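Local coordinates for protein branched-chain phosphotransacylase (Enterococcus faecalis, PDB 1YCO) that probably acts as an acyltransferase of the phosphate acetyltransferase and butyryltransferase family, at residues E54-A66 and I78-H92. Sequence-based numbering, arbitrary orientation.
Sequences EAAVAQEAVSLVA and IQTHTLLKEMLKSEH
Ala58 and Leu83 bring their CA atoms to 5.2 Å where helix 54-66 packs on helix 80-87, a worked example of two roughly co-directional helices meeting at a small residue. The axes of these two helical segments come within 9.0 Å and cross at -43°. At this point Ala58 CB rests 3.6 Å from Ile78 CD1 and equally near Glu86 CG. Glu86 is the knob, set in a hole formed by Ala55, Ala58, Gln59 and Val62. Its chain bends at chi2 (-64°), laying the carboxylate against the flank of Gln59, and Glu86 OE1 lies 3.2 Å from Gln59 CB. This buried acid is held from its own segment: Lys89 NZ forms a salt bridge to OE1, and His92 NE2 gives OE2 a weak hydrogen bond. The nearby lysine probably favours the ionised carboxylate. Val62 splits its two methyls between neighbours. Val62 CG2 meets Leu83 CD1 at 3.5 Å. With chi1 at 178°, Val62 CG1 is directed at CA and CB of Met87 and makes a CH-pi contact over one face of the His92 ring, 3.9 Å from the ring centroid. Glu91 CG covers the opposite face, sandwiching the imidazole. The pair flanks the parallel sheet of an alpha/beta domain, joined through strand 72-75: Val57 and Leu64 reach Phe34 of strand 29-35, Ala61 and Ile78 touch Ala7 of strand 2-7, and Met87 lies on Leu73 of the connecting strand.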
# COMPACT_ATOMS: atom_id res chain seq x y z
N GLU A 54 -15.99 -31.13 6.50
CA GLU A 54 -15.17 -29.97 6.83
C GLU A 54 -15.43 -29.48 8.25
O GLU A 54 -14.49 -29.19 9.00
CB GLU A 54 -15.44 -28.85 5.83
CG GLU A 54 -15.07 -29.22 4.39
CD GLU A 54 -13.61 -29.59 4.23
OE1 GLU A 54 -13.23 -30.12 3.15
OE2 GLU A 54 -12.83 -29.36 5.18
N ALA A 55 -16.70 -29.38 8.63
CA ALA A 55 -17.07 -28.93 9.97
C ALA A 55 -16.38 -29.82 10.99
O ALA A 55 -15.95 -29.36 12.06
CB ALA A 55 -18.57 -28.99 10.15
N ALA A 56 -16.27 -31.11 10.66
CA ALA A 56 -15.62 -32.06 11.54
C ALA A 56 -14.10 -31.81 11.57
O ALA A 56 -13.50 -31.75 12.64
CB ALA A 56 -15.92 -33.49 11.07
N VAL A 57 -13.51 -31.66 10.38
CA VAL A 57 -12.08 -31.40 10.21
C VAL A 57 -11.65 -30.22 11.06
O VAL A 57 -10.68 -30.30 11.83
CB VAL A 57 -11.72 -31.06 8.72
CG1 VAL A 57 -10.23 -30.82 8.58
CG2 VAL A 57 -12.17 -32.17 7.79
N ALA A 58 -12.38 -29.12 10.91
CA ALA A 58 -12.10 -27.90 11.65
C ALA A 58 -12.27 -28.12 13.15
O ALA A 58 -11.38 -27.77 13.93
CB ALA A 58 -13.05 -26.79 11.19
N GLN A 59 -13.39 -28.71 13.55
CA GLN A 59 -13.62 -28.93 14.97
C GLN A 59 -12.52 -29.75 15.62
O GLN A 59 -12.09 -29.46 16.73
CB GLN A 59 -14.98 -29.61 15.19
CG GLN A 59 -15.42 -29.62 16.66
CD GLN A 59 -14.87 -30.81 17.43
OE1 GLN A 59 -14.82 -30.79 18.67
NE2 GLN A 59 -14.47 -31.86 16.72
N GLU A 60 -12.06 -30.78 14.91
CA GLU A 60 -11.02 -31.65 15.43
C GLU A 60 -9.63 -30.99 15.46
O GLU A 60 -8.83 -31.25 16.36
CB GLU A 60 -11.01 -32.95 14.64
CG GLU A 60 -12.26 -33.77 14.90
CD GLU A 60 -12.15 -35.20 14.42
OE1 GLU A 60 -12.19 -35.43 13.19
OE2 GLU A 60 -12.00 -36.11 15.28
N ALA A 61 -9.37 -30.13 14.48
CA ALA A 61 -8.10 -29.40 14.40
C ALA A 61 -8.00 -28.39 15.54
O ALA A 61 -6.98 -28.32 16.24
CB ALA A 61 -8.00 -28.67 13.06
N VAL A 62 -9.07 -27.62 15.71
CA VAL A 62 -9.15 -26.59 16.74
C VAL A 62 -9.16 -27.21 18.13
O VAL A 62 -8.68 -26.60 19.09
CB VAL A 62 -10.44 -25.75 16.59
CG1 VAL A 62 -10.54 -24.71 17.70
CG2 VAL A 62 -10.46 -25.07 15.23
N SER A 63 -9.70 -28.42 18.24
CA SER A 63 -9.76 -29.11 19.53
C SER A 63 -8.37 -29.43 20.05
O SER A 63 -8.06 -29.22 21.22
CB SER A 63 -10.55 -30.41 19.39
OG SER A 63 -9.87 -31.47 20.04
N LEU A 64 -7.53 -29.96 19.16
CA LEU A 64 -6.16 -30.33 19.48
C LEU A 64 -5.36 -29.13 20.01
O LEU A 64 -4.40 -29.29 20.77
CB LEU A 64 -5.48 -30.90 18.24
CG LEU A 64 -4.27 -31.81 18.49
CD1 LEU A 64 -4.76 -33.08 19.18
CD2 LEU A 64 -3.62 -32.16 17.15
N VAL A 65 -5.77 -27.92 19.60
CA VAL A 65 -5.11 -26.69 20.04
C VAL A 65 -5.76 -26.18 21.33
O VAL A 65 -5.08 -25.58 22.16
CB VAL A 65 -5.19 -25.58 18.94
CG1 VAL A 65 -4.92 -24.21 19.54
CG2 VAL A 65 -4.17 -25.86 17.83
N ALA A 66 -7.06 -26.43 21.48
CA ALA A 66 -7.80 -26.01 22.67
C ALA A 66 -6.94 -26.15 23.93
O ALA A 66 -7.02 -25.33 24.84
CB ALA A 66 -9.08 -26.83 22.82
N ILE A 78 -9.51 -25.53 3.50
CA ILE A 78 -10.80 -25.49 4.17
C ILE A 78 -11.26 -24.03 4.25
O ILE A 78 -10.43 -23.13 4.38
CB ILE A 78 -10.70 -26.07 5.61
CG1 ILE A 78 -12.03 -25.91 6.35
CG2 ILE A 78 -9.59 -25.36 6.38
CD1 ILE A 78 -12.05 -26.55 7.72
N GLN A 79 -12.57 -23.80 4.16
CA GLN A 79 -13.10 -22.45 4.23
C GLN A 79 -12.64 -21.74 5.51
O GLN A 79 -12.74 -22.28 6.61
CB GLN A 79 -14.63 -22.46 4.18
CG GLN A 79 -15.20 -23.22 2.99
CD GLN A 79 -15.14 -24.73 3.19
OE1 GLN A 79 -15.21 -25.50 2.22
NE2 GLN A 79 -15.02 -25.16 4.44
N THR A 80 -12.13 -20.53 5.33
CA THR A 80 -11.65 -19.72 6.44
C THR A 80 -12.77 -19.45 7.45
O THR A 80 -12.56 -19.52 8.66
CB THR A 80 -11.09 -18.38 5.92
OG1 THR A 80 -10.15 -18.65 4.86
CG2 THR A 80 -10.38 -17.60 7.02
N HIS A 81 -13.95 -19.16 6.93
CA HIS A 81 -15.10 -18.89 7.78
C HIS A 81 -15.40 -20.12 8.66
O HIS A 81 -15.69 -19.98 9.86
CB HIS A 81 -16.31 -18.54 6.91
CG HIS A 81 -17.54 -18.21 7.69
ND1 HIS A 81 -18.81 -18.30 7.15
CD2 HIS A 81 -17.71 -17.79 8.97
CE1 HIS A 81 -19.70 -17.96 8.07
NE2 HIS A 81 -19.06 -17.64 9.18
N THR A 82 -15.32 -21.30 8.07
CA THR A 82 -15.58 -22.56 8.77
C THR A 82 -14.65 -22.76 9.97
O THR A 82 -15.11 -23.04 11.07
CB THR A 82 -15.40 -23.79 7.85
OG1 THR A 82 -16.29 -23.70 6.73
CG2 THR A 82 -15.68 -25.07 8.60
N LEU A 83 -13.34 -22.62 9.73
CA LEU A 83 -12.34 -22.79 10.79
C LEU A 83 -12.39 -21.65 11.79
O LEU A 83 -12.31 -21.87 13.00
CB LEU A 83 -10.93 -22.85 10.18
CG LEU A 83 -9.74 -22.85 11.14
CD1 LEU A 83 -9.69 -24.16 11.91
CD2 LEU A 83 -8.45 -22.66 10.36
N LEU A 84 -12.53 -20.43 11.28
CA LEU A 84 -12.57 -19.25 12.13
C LEU A 84 -13.74 -19.33 13.11
O LEU A 84 -13.56 -19.18 14.32
CB LEU A 84 -12.68 -17.99 11.28
CG LEU A 84 -12.21 -16.70 11.94
CD1 LEU A 84 -10.72 -16.80 12.28
CD2 LEU A 84 -12.45 -15.52 11.01
N LYS A 85 -14.93 -19.56 12.57
CA LYS A 85 -16.12 -19.67 13.41
C LYS A 85 -15.90 -20.82 14.39
O LYS A 85 -16.39 -20.80 15.53
CB LYS A 85 -17.37 -19.96 12.56
CG LYS A 85 -18.65 -20.08 13.39
CD LYS A 85 -19.69 -20.97 12.72
CE LYS A 85 -20.16 -20.42 11.38
NZ LYS A 85 -21.14 -21.37 10.74
N GLU A 86 -15.16 -21.82 13.93
CA GLU A 86 -14.86 -22.99 14.74
C GLU A 86 -13.95 -22.70 15.94
O GLU A 86 -14.22 -23.15 17.05
CB GLU A 86 -14.22 -24.08 13.86
CG GLU A 86 -15.06 -25.33 13.73
CD GLU A 86 -15.22 -26.03 15.07
OE1 GLU A 86 -16.25 -26.72 15.27
OE2 GLU A 86 -14.31 -25.89 15.92
N MET A 87 -12.88 -21.93 15.72
CA MET A 87 -11.95 -21.60 16.81
C MET A 87 -12.48 -20.52 17.75
O MET A 87 -11.92 -20.30 18.83
CB MET A 87 -10.59 -21.21 16.23
CG MET A 87 -10.66 -20.21 15.07
SD MET A 87 -9.07 -19.95 14.20
CE MET A 87 -8.24 -18.84 15.36
N LEU A 88 -13.56 -19.85 17.36
CA LEU A 88 -14.15 -18.81 18.19
C LEU A 88 -15.33 -19.28 19.04
O LEU A 88 -16.10 -18.47 19.55
CB LEU A 88 -14.59 -17.62 17.32
CG LEU A 88 -13.49 -16.66 16.84
CD1 LEU A 88 -14.09 -15.58 15.96
CD2 LEU A 88 -12.78 -16.03 18.05
N LYS A 89 -15.49 -20.60 19.20
CA LYS A 89 -16.58 -21.13 20.03
C LYS A 89 -16.18 -21.19 21.50
O LYS A 89 -15.05 -21.55 21.83
CB LYS A 89 -17.00 -22.52 19.56
CG LYS A 89 -17.79 -22.54 18.26
CD LYS A 89 -18.27 -23.94 17.93
CE LYS A 89 -19.04 -23.97 16.61
NZ LYS A 89 -19.42 -25.36 16.19
N SER A 90 -17.10 -20.84 22.38
CA SER A 90 -16.85 -20.84 23.82
C SER A 90 -16.31 -22.17 24.37
O SER A 90 -15.51 -22.17 25.30
CB SER A 90 -18.13 -20.48 24.58
OG SER A 90 -18.64 -19.22 24.16
N GLU A 91 -16.76 -23.29 23.80
CA GLU A 91 -16.33 -24.61 24.25
C GLU A 91 -14.81 -24.77 24.24
O GLU A 91 -14.25 -25.49 25.06
CB GLU A 91 -16.98 -25.72 23.38
CG GLU A 91 -16.51 -25.74 21.91
CD GLU A 91 -17.18 -26.83 21.05
OE1 GLU A 91 -18.37 -26.68 20.69
OE2 GLU A 91 -16.50 -27.83 20.72
N HIS A 92 -14.15 -24.09 23.31
CA HIS A 92 -12.70 -24.17 23.16
C HIS A 92 -11.91 -23.18 24.00
O HIS A 92 -10.83 -23.50 24.49
CB HIS A 92 -12.32 -24.00 21.69
CG HIS A 92 -12.88 -25.06 20.80
ND1 HIS A 92 -12.66 -26.41 21.02
CD2 HIS A 92 -13.62 -24.98 19.67
CE1 HIS A 92 -13.24 -27.11 20.06
NE2 HIS A 92 -13.82 -26.27 19.23